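Local coordinates for flavin-containing monooxygenase (Allium sativum, PDB 6WPU), which probably catalyses the FAD-dependent S-oxygenation of S-allyl-L-cysteine to its sulfoxide in garlic, at residues 267-272 / 276-281; 253-256 / 262-265. All blocks are in the same frame, centred on the assembly; numbering follows the deposited sequence.

Contact 1 of 2, residues 267-272 / 276-281; sequences MIKITH and SVVFHD
Strands 268-271 and 276-279 run antiparallel, their axes 156° apart, and Ile-268 pairs with Phe-279 and Thr-271 with Val-277, both non-hydrogen-bonded pairs. Between these pairs the register slips by one residue. Lys-269 and Ile-270 both lie opposite Val-278, whose carbonyl O takes two donors, Lys-269 N at 2.7 Å and Ile-270 N at 3.3 Å. Val-278 N answers with a nearly straight bond to Ile-270 O. At the turn end, His-272 N bonds Ser-276 O, and the imidazole leans across so that ND1 reaches Ser-276 OG, 3.2 Å away and close to the ring plane; that hydroxyl also bonds Asp-274. Val-278 CG2 packs against His-272 CE1 at 3.6 Å, and Val-278 CB and CG2 meet Ile-270 CG2, two branched side chains lying alongside each other. On the face that carries Thr-271, Val-277 splits its methyls: CG1, anti to the backbone N (chi1 177°), meets Ile-268 CG2 at 3.7 Å and also rests over a face of the Phe-279 ring towards its rim, while CG2 touches Thr-271 CG2. Thr-271 OG1 bonds Pro-192 O, and Ile-191 packs over this side. At the far end His-280 N bonds Met-267 O. This is a beta hairpin interrupted by a classic beta bulge.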
# COMPACT_ATOMS: atom_id res chain seq x y z
N MET A 267 16.69 9.78 -16.77
CA MET A 267 15.79 8.91 -17.52
C MET A 267 16.57 8.19 -18.60
O MET A 267 17.61 8.67 -19.07
CB MET A 267 14.65 9.70 -18.16
CG MET A 267 15.15 10.73 -19.15
SD MET A 267 13.86 11.79 -19.82
CE MET A 267 13.04 10.68 -20.96
N ILE A 268 16.05 7.03 -18.99
CA ILE A 268 16.57 6.33 -20.16
C ILE A 268 16.19 7.11 -21.40
O ILE A 268 15.02 7.44 -21.63
CB ILE A 268 16.02 4.89 -20.23
CG1 ILE A 268 16.45 4.09 -18.99
CG2 ILE A 268 16.51 4.22 -21.51
CD1 ILE A 268 15.85 2.69 -18.92
N LYS A 269 17.18 7.41 -22.23
CA LYS A 269 16.93 8.01 -23.53
C LYS A 269 16.63 6.97 -24.59
O LYS A 269 15.70 7.14 -25.39
CB LYS A 269 18.13 8.88 -23.92
CG LYS A 269 18.30 9.14 -25.40
CD LYS A 269 19.36 10.21 -25.58
CE LYS A 269 20.13 10.01 -26.87
NZ LYS A 269 21.33 10.88 -26.94
N ILE A 270 17.39 5.87 -24.61
CA ILE A 270 17.23 4.83 -25.63
C ILE A 270 17.88 3.56 -25.09
O ILE A 270 18.88 3.62 -24.36
CB ILE A 270 17.83 5.28 -26.99
CG1 ILE A 270 17.51 4.27 -28.10
CG2 ILE A 270 19.35 5.49 -26.93
CD1 ILE A 270 16.03 4.07 -28.30
N THR A 271 17.29 2.41 -25.42
CA THR A 271 17.95 1.12 -25.25
C THR A 271 18.29 0.54 -26.63
O THR A 271 17.55 0.73 -27.60
CB THR A 271 17.09 0.14 -24.44
OG1 THR A 271 15.83 -0.09 -25.10
CG2 THR A 271 16.81 0.69 -23.04
N HIS A 272 19.42 -0.17 -26.72
CA HIS A 272 19.93 -0.64 -28.00
C HIS A 272 19.96 -2.16 -28.11
O HIS A 272 19.99 -2.89 -27.11
CB HIS A 272 21.33 -0.10 -28.26
CG HIS A 272 21.37 1.35 -28.59
ND1 HIS A 272 22.18 2.25 -27.94
CD2 HIS A 272 20.69 2.06 -29.52
CE1 HIS A 272 22.00 3.45 -28.45
NE2 HIS A 272 21.10 3.37 -29.41
N SER A 276 23.23 -2.01 -24.81
CA SER A 276 23.56 -0.73 -24.19
C SER A 276 22.30 0.07 -23.88
O SER A 276 21.26 -0.05 -24.55
CB SER A 276 24.50 0.09 -25.07
OG SER A 276 24.02 0.18 -26.39
N VAL A 277 22.38 0.87 -22.81
CA VAL A 277 21.34 1.80 -22.40
C VAL A 277 21.97 3.19 -22.31
O VAL A 277 23.00 3.36 -21.66
CB VAL A 277 20.71 1.40 -21.06
CG1 VAL A 277 19.68 2.43 -20.62
CG2 VAL A 277 20.07 0.01 -21.17
N VAL A 278 21.36 4.17 -22.98
CA VAL A 278 21.85 5.54 -22.98
C VAL A 278 20.90 6.38 -22.15
O VAL A 278 19.68 6.32 -22.33
CB VAL A 278 21.97 6.10 -24.41
CG1 VAL A 278 22.74 7.43 -24.42
CG2 VAL A 278 22.65 5.09 -25.31
N PHE A 279 21.45 7.12 -21.19
CA PHE A 279 20.64 7.99 -20.37
C PHE A 279 20.62 9.39 -20.97
O PHE A 279 21.44 9.73 -21.83
CB PHE A 279 21.16 8.01 -18.93
CG PHE A 279 21.04 6.69 -18.22
CD1 PHE A 279 22.09 5.78 -18.23
CD2 PHE A 279 19.86 6.34 -17.57
CE1 PHE A 279 21.97 4.55 -17.59
CE2 PHE A 279 19.74 5.13 -16.93
CZ PHE A 279 20.80 4.23 -16.94
N HIS A 280 19.64 10.19 -20.54
CA HIS A 280 19.55 11.55 -21.07
C HIS A 280 20.80 12.36 -20.79
O HIS A 280 21.18 13.21 -21.60
CB HIS A 280 18.33 12.26 -20.49
CG HIS A 280 18.35 13.74 -20.72
ND1 HIS A 280 17.94 14.32 -21.91
CD2 HIS A 280 18.76 14.76 -19.93
CE1 HIS A 280 18.08 15.63 -21.83
NE2 HIS A 280 18.58 15.92 -20.64
N ASP A 281 21.46 12.12 -19.65
CA ASP A 281 22.72 12.83 -19.38
C ASP A 281 23.88 12.37 -20.25
O ASP A 281 25.01 12.80 -20.04
CB ASP A 281 23.09 12.71 -17.90
CG ASP A 281 23.04 11.27 -17.40
OD1 ASP A 281 23.58 10.37 -18.08
OD2 ASP A 281 22.47 11.05 -16.30
O HOH W 1 19.64 11.29 -17.38

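Contact 2 of 2, residues 253-256 / 262-265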
# COMPACT_ATOMS: atom_id res chain seq x y z
N PRO A 253 25.46 12.50 -14.66
CA PRO A 253 25.46 11.36 -13.72
C PRO A 253 26.00 11.72 -12.34
O PRO A 253 27.06 12.31 -12.23
CB PRO A 253 26.37 10.32 -14.41
CG PRO A 253 26.55 10.82 -15.83
CD PRO A 253 26.45 12.32 -15.73
N ALA A 254 25.26 11.38 -11.29
CA ALA A 254 25.65 11.66 -9.92
C ALA A 254 25.92 10.35 -9.20
O ALA A 254 25.10 9.43 -9.26
CB ALA A 254 24.57 12.46 -9.19
N LYS A 255 27.05 10.27 -8.51
CA LYS A 255 27.30 9.14 -7.63
C LYS A 255 26.42 9.24 -6.39
O LYS A 255 26.16 10.33 -5.87
CB LYS A 255 28.78 9.09 -7.24
CG LYS A 255 29.47 7.76 -7.50
CD LYS A 255 30.98 7.87 -7.30
CE LYS A 255 31.65 6.50 -7.23
NZ LYS A 255 32.53 6.19 -8.40
N GLN A 256 25.94 8.10 -5.94
CA GLN A 256 25.19 8.00 -4.69
C GLN A 256 26.15 8.12 -3.51
O GLN A 256 27.11 7.35 -3.42
CB GLN A 256 24.45 6.67 -4.64
CG GLN A 256 23.83 6.32 -3.29
CD GLN A 256 22.75 7.29 -2.88
OE1 GLN A 256 21.97 7.76 -3.72
NE2 GLN A 256 22.70 7.61 -1.59
N MET A 262 27.16 2.99 -7.54
CA MET A 262 25.77 3.37 -7.78
C MET A 262 25.73 4.78 -8.34
O MET A 262 26.35 5.69 -7.79
CB MET A 262 24.93 3.30 -6.50
CG MET A 262 23.45 3.65 -6.73
SD MET A 262 22.38 3.39 -5.27
CE MET A 262 23.38 2.24 -4.36
N TRP A 263 25.00 4.96 -9.45
CA TRP A 263 24.88 6.26 -10.09
C TRP A 263 23.41 6.62 -10.28
O TRP A 263 22.57 5.74 -10.49
CB TRP A 263 25.59 6.29 -11.43
CG TRP A 263 27.09 6.26 -11.29
CD1 TRP A 263 27.94 7.34 -11.26
CD2 TRP A 263 27.91 5.10 -11.15
NE1 TRP A 263 29.24 6.91 -11.11
CE2 TRP A 263 29.25 5.54 -11.04
CE3 TRP A 263 27.65 3.73 -11.10
CZ2 TRP A 263 30.32 4.66 -10.89
CZ3 TRP A 263 28.71 2.85 -10.95
CH2 TRP A 263 30.03 3.32 -10.85
N LEU A 264 23.14 7.92 -10.22
CA LEU A 264 21.80 8.48 -10.39
C LEU A 264 21.69 9.17 -11.74
O LEU A 264 22.56 9.96 -12.12
CB LEU A 264 21.49 9.48 -9.27
CG LEU A 264 21.68 8.93 -7.85
CD1 LEU A 264 21.91 10.07 -6.88
CD2 LEU A 264 20.47 8.16 -7.47
N HIS A 265 20.61 8.88 -12.45
CA HIS A 265 20.32 9.51 -13.73
C HIS A 265 18.88 9.99 -13.73
O HIS A 265 18.08 9.68 -12.84
CB HIS A 265 20.53 8.54 -14.90
CG HIS A 265 21.88 7.89 -14.91
ND1 HIS A 265 22.99 8.51 -15.43
CD2 HIS A 265 22.29 6.68 -14.46
CE1 HIS A 265 24.04 7.71 -15.29
NE2 HIS A 265 23.64 6.60 -14.71
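Segments 253-256 and 262-265 form a short antiparallel beta hairpin, with Ala-254 and Leu-264 as a hydrogen-bonded pair and Lys-255 and Trp-263 as the non-hydrogen-bonded pair. Leu-264 N gives a 2.7 Å bond to Ala-254 O, and Ala-254 N returns a longer one to Leu-264 O. Gln-256 N bonds Met-262 O. Lys-255 and Trp-263 extend side by side: the lysine CG sits over the indole's five-membered ring, 4.2 Å from its centroid and off-centre, in a CH-pi contact, and the chain runs on until NZ lies 3.7 Å from Trp-263 CZ2 and makes a weak hydrogen bond to Asp-260 O. His-242 of strand 240-244 also meets the indole. With an alanine in place of Trp-263, the aliphatic part of Lys-255 would probably lose the ring it lies over and swing more freely, and His-242 would lose an aromatic neighbour. Leu-264 turns to the same face as Ala-254, its CD1 3.9 Å from Gln-256 OE1. Gln-256 and Met-262 lie alongside each other; Met-262 carries CG anti to its backbone N (chi1 -178°), which lays the thioether beside the glutamine, SD 3.8 Å from Gln-256 CG. Pro-253, which follows a cis peptide bond, brings CB to 3.6 Å from His-265 CE1.

Strand 262-271 serves both contacts: its first half pairs with 254-255 in contact 2, its second with 276-279 in contact 1, so two successive hairpins share one strand of the mixed sheet. Their centres lie about 14 Å apart. His-265 joins them directly. Its ND1 is 2.7 Å from Asp-281 OD2, a probable hydrogen bond, and its ring stacks with Phe-279, whose CD2 comes within 3.5 Å of His-265 CB. Asp-281 OD2 also bonds Thr-252, just ahead of contact 2, while His-265 NE2 bonds His-242. Both contacts lie on the same side of the chain's centre, contact 1 centred about 30 Å and contact 2 about 28 Å from it, in the outer part of the chain.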